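Hydrolase (Thermococcus thioreducens, PDB 6IAH) is probably a magnesium-dependent phosphatase of the haloacid dehalogenase superfamily, perhaps acting on phosphoglycolate among other substrates. Local coordinates at residues 24-29 with 37-42; 28-33 with 66-71. All coordinates share one frame; numbering follows the deposited sequence.

Contact 1 (24-29 with 37-42)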
loop_
_atom_site.group_PDB
_atom_site.type_symbol
_atom_site.label_atom_id
_atom_site.label_comp_id
_atom_site.label_asym_id
_atom_site.label_seq_id
_atom_site.Cartn_x
_atom_site.Cartn_y
_atom_site.Cartn_z
ATOM N N LEU A 24 7.721 12.415 7.617
ATOM C CA LEU A 24 7.431 13.820 7.700
ATOM C C LEU A 24 6.255 14.172 8.616
ATOM O O LEU A 24 6.267 15.184 9.331
ATOM C CB LEU A 24 7.188 14.419 6.304
ATOM C CG LEU A 24 8.343 14.320 5.320
ATOM C CD1 LEU A 24 7.869 14.959 4.023
ATOM C CD2 LEU A 24 9.612 14.999 5.869
ATOM N N THR A 25 5.211 13.374 8.578
ATOM C CA THR A 25 4.104 13.592 9.519
ATOM C C THR A 25 4.532 13.488 10.995
ATOM O O THR A 25 4.192 14.341 11.793
ATOM C CB THR A 25 3.023 12.540 9.265
ATOM O OG1 THR A 25 2.616 12.702 7.916
ATOM C CG2 THR A 25 1.929 12.651 10.248
ATOM N N ALA A 26 5.279 12.457 11.339
ATOM C CA ALA A 26 5.730 12.272 12.692
ATOM C C ALA A 26 6.626 13.444 13.036
ATOM O O ALA A 26 6.505 14.001 14.130
ATOM C CB ALA A 26 6.456 10.961 12.885
ATOM N N GLU A 27 7.484 13.823 12.099
ATOM C CA GLU A 27 8.489 14.891 12.396
ATOM C C GLU A 27 7.828 16.239 12.505
ATOM O O GLU A 27 8.264 17.038 13.310
ATOM C CB GLU A 27 9.597 14.885 11.391
ATOM C CG GLU A 27 10.558 13.749 11.556
ATOM C CD GLU A 27 11.629 13.698 10.447
ATOM O OE1 GLU A 27 11.565 14.481 9.479
ATOM O OE2 GLU A 27 12.510 12.820 10.560
ATOM N N TYR A 28 6.683 16.441 11.822
ATOM C CA TYR A 28 5.865 17.640 11.981
ATOM C C TYR A 28 5.372 17.740 13.447
ATOM O O TYR A 28 5.490 18.806 14.055
ATOM C CB TYR A 28 4.662 17.596 11.026
ATOM C CG TYR A 28 3.682 18.732 11.165
ATOM C CD1 TYR A 28 2.623 18.643 12.060
ATOM C CD2 TYR A 28 3.834 19.918 10.425
ATOM C CE1 TYR A 28 1.702 19.687 12.232
ATOM C CE2 TYR A 28 2.915 20.975 10.586
ATOM C CZ TYR A 28 1.832 20.823 11.484
ATOM O OH TYR A 28 0.909 21.814 11.703
ATOM N N PHE A 29 4.789 16.661 13.998
ATOM C CA PHE A 29 4.301 16.738 15.405
ATOM C C PHE A 29 5.452 16.815 16.386
ATOM O O PHE A 29 5.388 17.529 17.385
ATOM C CB PHE A 29 3.404 15.573 15.726
ATOM C CG PHE A 29 2.091 15.728 15.082
ATOM C CD1 PHE A 29 1.149 16.534 15.665
ATOM C CD2 PHE A 29 1.884 15.254 13.786
ATOM C CE1 PHE A 29 -0.048 16.796 15.029
ATOM C CE2 PHE A 29 0.673 15.521 13.151
ATOM C CZ PHE A 29 -0.265 16.296 13.762
ATOM N N ARG A 37 15.038 15.456 16.634
ATOM C CA ARG A 37 15.596 14.146 16.311
ATOM C C ARG A 37 14.746 13.549 15.154
ATOM O O ARG A 37 13.495 13.696 15.126
ATOM C CB ARG A 37 15.604 13.174 17.524
ATOM C CG ARG A 37 16.042 13.714 18.895
ATOM C CD ARG A 37 15.966 12.643 20.003
ATOM N NE ARG A 37 14.609 12.377 20.582
ATOM C CZ ARG A 37 14.011 13.079 21.549
ATOM N NH1 ARG A 37 14.593 14.137 22.103
ATOM N NH2 ARG A 37 12.799 12.741 21.973
ATOM N N GLU A 38 15.420 12.969 14.166
ATOM C CA GLU A 38 14.701 12.482 12.997
ATOM C C GLU A 38 14.136 11.101 13.244
ATOM O O GLU A 38 14.617 10.307 14.049
ATOM C CB GLU A 38 15.550 12.468 11.737
ATOM C CG GLU A 38 15.630 13.811 11.029
ATOM C CD GLU A 38 16.735 13.766 10.015
ATOM O OE1 GLU A 38 16.491 13.219 8.913
ATOM O OE2 GLU A 38 17.852 14.199 10.372
ATOM N N ILE A 39 13.069 10.832 12.526
ATOM C CA ILE A 39 12.523 9.495 12.511
ATOM C C ILE A 39 13.386 8.624 11.585
ATOM O O ILE A 39 13.464 8.926 10.388
ATOM C CB ILE A 39 11.044 9.524 12.034
ATOM C CG1 ILE A 39 10.195 10.215 13.082
ATOM C CG2 ILE A 39 10.507 8.116 11.830
ATOM C CD1 ILE A 39 10.046 9.485 14.395
ATOM N N LYS A 40 14.002 7.563 12.134
ATOM C CA LYS A 40 14.822 6.655 11.326
ATOM C C LYS A 40 13.954 5.780 10.410
ATOM O O LYS A 40 12.856 5.333 10.777
ATOM C CB LYS A 40 15.705 5.782 12.195
ATOM C CG LYS A 40 16.923 6.452 12.759
ATOM C CD LYS A 40 17.692 5.453 13.614
ATOM C CE LYS A 40 18.477 6.130 14.729
ATOM N NZ LYS A 40 18.877 5.166 15.820
ATOM N N PRO A 41 14.449 5.525 9.197
ATOM C CA PRO A 41 13.615 4.832 8.184
ATOM C C PRO A 41 13.250 3.401 8.584
ATOM O O PRO A 41 12.095 2.972 8.323
ATOM C CB PRO A 41 14.497 4.885 6.927
ATOM C CG PRO A 41 15.922 4.900 7.482
ATOM C CD PRO A 41 15.854 5.703 8.743
ATOM N N GLU A 42 14.189 2.691 9.224
ATOM C CA GLU A 42 13.930 1.353 9.674
ATOM C C GLU A 42 12.796 1.275 10.701
ATOM O O GLU A 42 12.141 0.247 10.749
ATOM C CB GLU A 42 15.169 0.621 10.205
ATOM C CG GLU A 42 15.769 1.154 11.506
ATOM C CD GLU A 42 16.978 2.083 11.312
ATOM O OE1 GLU A 42 17.088 2.746 10.232
ATOM O OE2 GLU A 42 17.787 2.172 12.278
#
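Two groups grip OE2 of Glu27: the backbone N of Ile39, 2.9 Å from OE2, and the ammonium of Lys23, one turn earlier on the same helix. The setting is an all-helical module consistent with the cap domain of a haloacid dehalogenase hydrolase, where the loop before helix 41-50 passes beside helix 17-32. The Ile39 N-H meets the anti lone pair of OE2, the one turned away from OE1, at an N-H...O angle of 155°. An extended Glu27 chain, chi2 176°, carries the carboxylate across to the loop, and its CG passes 3.9 Å from Ile39 CG1 on the way. Glu38 brings a second carboxylate close, its plane 75° from that of Glu27. Lys23 also forms a salt bridge to Glu38 OE1, and so probably offsets the repulsion between the two acids. With an alanine here the Ile39 N-H would probably lose this acceptor and Lys23 one of its two carboxylates, so that the loop is held less firmly. Beneath the polar group the contact turns apolar, because Ile39 points toward the helix and sets CG1 3.8 Å from the CB of Ala26.

Contact 2 (28-33 with 66-71)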
loop_
_atom_site.group_PDB
_atom_site.type_symbol
_atom_site.label_atom_id
_atom_site.label_comp_id
_atom_site.label_asym_id
_atom_site.label_seq_id
_atom_site.Cartn_x
_atom_site.Cartn_y
_atom_site.Cartn_z
ATOM N N TYR A 28 6.683 16.441 11.822
ATOM C CA TYR A 28 5.865 17.640 11.981
ATOM C C TYR A 28 5.372 17.740 13.447
ATOM O O TYR A 28 5.490 18.806 14.055
ATOM C CB TYR A 28 4.662 17.596 11.026
ATOM C CG TYR A 28 3.682 18.732 11.165
ATOM C CD1 TYR A 28 2.623 18.643 12.060
ATOM C CD2 TYR A 28 3.834 19.918 10.425
ATOM C CE1 TYR A 28 1.702 19.687 12.232
ATOM C CE2 TYR A 28 2.915 20.975 10.586
ATOM C CZ TYR A 28 1.832 20.823 11.484
ATOM O OH TYR A 28 0.909 21.814 11.703
ATOM N N PHE A 29 4.789 16.661 13.998
ATOM C CA PHE A 29 4.301 16.738 15.405
ATOM C C PHE A 29 5.452 16.815 16.386
ATOM O O PHE A 29 5.388 17.529 17.385
ATOM C CB PHE A 29 3.404 15.573 15.726
ATOM C CG PHE A 29 2.091 15.728 15.082
ATOM C CD1 PHE A 29 1.149 16.534 15.665
ATOM C CD2 PHE A 29 1.884 15.254 13.786
ATOM C CE1 PHE A 29 -0.048 16.796 15.029
ATOM C CE2 PHE A 29 0.673 15.521 13.151
ATOM C CZ PHE A 29 -0.265 16.296 13.762
ATOM N N LEU A 30 6.506 16.081 16.119
ATOM C CA LEU A 30 7.689 16.222 16.962
ATOM C C LEU A 30 8.169 17.666 17.061
ATOM O O LEU A 30 8.498 18.136 18.160
ATOM C CB LEU A 30 8.786 15.258 16.543
ATOM C CG LEU A 30 8.469 13.769 16.776
ATOM C CD1 LEU A 30 9.477 12.898 16.077
ATOM C CD2 LEU A 30 8.356 13.355 18.266
ATOM N N GLY A 31 8.240 18.344 15.936
ATOM C CA GLY A 31 8.613 19.773 15.839
ATOM C C GLY A 31 7.732 20.645 16.710
ATOM O O GLY A 31 8.209 21.562 17.334
ATOM N N LEU A 32 6.441 20.319 16.838
ATOM C CA LEU A 32 5.577 21.051 17.766
ATOM C C LEU A 32 5.971 20.927 19.231
ATOM O O LEU A 32 5.698 21.806 20.018
ATOM C CB LEU A 32 4.109 20.622 17.633
ATOM C CG LEU A 32 3.443 20.701 16.286
ATOM C CD1 LEU A 32 1.964 20.261 16.360
ATOM C CD2 LEU A 32 3.539 22.106 15.706
ATOM N N PHE A 33 6.563 19.816 19.582
ATOM C CA PHE A 33 7.040 19.571 20.877
ATOM C C PHE A 33 8.559 19.900 20.951
ATOM O O PHE A 33 9.184 19.460 21.869
ATOM C CB PHE A 33 6.812 18.102 21.234
ATOM C CG PHE A 33 5.375 17.723 21.479
ATOM C CD1 PHE A 33 4.793 17.950 22.719
ATOM C CD2 PHE A 33 4.651 17.065 20.511
ATOM C CE1 PHE A 33 3.492 17.542 22.981
ATOM C CE2 PHE A 33 3.344 16.683 20.721
ATOM C CZ PHE A 33 2.753 16.927 21.983
ATOM N N PHE A 66 6.518 7.346 20.495
ATOM C CA PHE A 66 7.763 6.629 20.827
ATOM C C PHE A 66 8.932 7.605 20.841
ATOM O O PHE A 66 9.779 7.521 21.721
ATOM C CB PHE A 66 8.110 5.548 19.782
ATOM C CG PHE A 66 7.259 4.270 19.847
ATOM C CD1 PHE A 66 6.237 4.118 20.735
ATOM C CD2 PHE A 66 7.580 3.191 19.019
ATOM C CE1 PHE A 66 5.480 2.931 20.786
ATOM C CE2 PHE A 66 6.846 1.985 19.092
ATOM C CZ PHE A 66 5.784 1.895 19.953
ATOM N N ALA A 67 9.002 8.459 19.845
ATOM C CA ALA A 67 10.132 9.421 19.721
ATOM C C ALA A 67 10.052 10.518 20.767
ATOM O O ALA A 67 11.096 11.017 21.210
ATOM C CB ALA A 67 10.201 10.014 18.334
ATOM N N LEU A 68 8.834 10.893 21.186
ATOM C CA LEU A 68 8.698 11.817 22.328
ATOM C C LEU A 68 9.313 11.286 23.572
ATOM O O LEU A 68 9.766 12.075 24.418
ATOM C CB LEU A 68 7.225 12.163 22.636
ATOM C CG LEU A 68 6.594 13.286 21.789
ATOM C CD1 LEU A 68 5.112 13.451 22.150
ATOM C CD2 LEU A 68 7.359 14.579 22.066
ATOM N N SER A 69 9.256 9.963 23.724
ATOM C CA SER A 69 9.762 9.291 24.915
ATOM C C SER A 69 11.294 9.180 24.861
ATOM O O SER A 69 11.898 8.800 25.844
ATOM C CB SER A 69 9.199 7.890 25.051
ATOM O OG SER A 69 9.905 6.981 24.220
ATOM N N GLY A 70 11.905 9.435 23.723
ATOM C CA GLY A 70 13.366 9.304 23.629
ATOM C C GLY A 70 13.898 7.865 23.555
ATOM O O GLY A 70 15.139 7.680 23.554
ATOM N N ARG A 71 13.004 6.863 23.472
ATOM C CA ARG A 71 13.390 5.425 23.437
ATOM C C ARG A 71 12.768 4.690 22.225
ATOM O O ARG A 71 12.363 3.517 22.332
ATOM C CB ARG A 71 12.943 4.728 24.721
ATOM C CG ARG A 71 13.360 5.427 25.996
ATOM C CD ARG A 71 13.232 4.552 27.224
ATOM N NE ARG A 71 11.830 4.316 27.522
ATOM C CZ ARG A 71 11.136 3.197 27.287
ATOM N NH1 ARG A 71 11.704 2.092 26.779
ATOM N NH2 ARG A 71 9.833 3.179 27.611
#
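Leu68 reaches from the end of helix 56-68 to Phe33 and Leu30 at the end of helix 17-32, a case of two helix termini packed through apolar side chains. Both ends belong to the helical region that is probably the cap of this haloacid dehalogenase protein. The Leu68 CG stands anti to the carbonyl carbon (chi1 -83°), and the two methyls then divide the work. CD1 lies over one face of the Phe33 ring as a CH-pi contact, 4.0 Å from the ring centroid and nearer the CD2 and CE2 side of the rim. CD2 drops to the root of the same side chain, 3.7 Å from Phe33 CB. The two side chains cross at about a right angle, so the leucine addresses both the ring and its stem.

Leu30 forks in a similar way, its extended chi2 of 168° letting both methyls reach segment 66-71. Its CD1 rests 3.7 Å from the CB of Ala67, a methyl that points toward helix 17-32. The other branch, CD2, fits between Ala67 and Leu68 and comes 3.9 Å from Leu68 CG.

Behind these contacts the second helix closes in a Schellman motif, with Gly70 taking the positive phi of 76° that favours glycine. Ser69 OG donates to Phe66 O at 2.6 Å and accepts from Arg71 N at 3.2 Å, the latter bond making an ST turn. These bonds tie the turn between Phe66 and Arg71 together.

In the surrounding fold the Phe66 ring packs on helices 72-78 and 85-92, while Phe29, on another side of helix 17-32, faces helix 100-110.

Overall arrangement
Both contacts start from helix 17-32, with Tyr28 and Phe29 common to their ranges, and their centres lie about 8 Å apart. Along the chain the helix comes first, then the 37-42 loop leading into helix 41-50, then the end of helix 56-68, so contact 1 is the local return and contact 2 the longer one. The two meet directly: Ile39 CD1 packs 3.8 Å from Leu30 CD1, and Arg37 NH2 probably hydrogen-bonds to Ala67 O. One helix thus serves as a common wall for two later segments, building a helical region, probably the cap, away from the magnesium site and the parallel sheet.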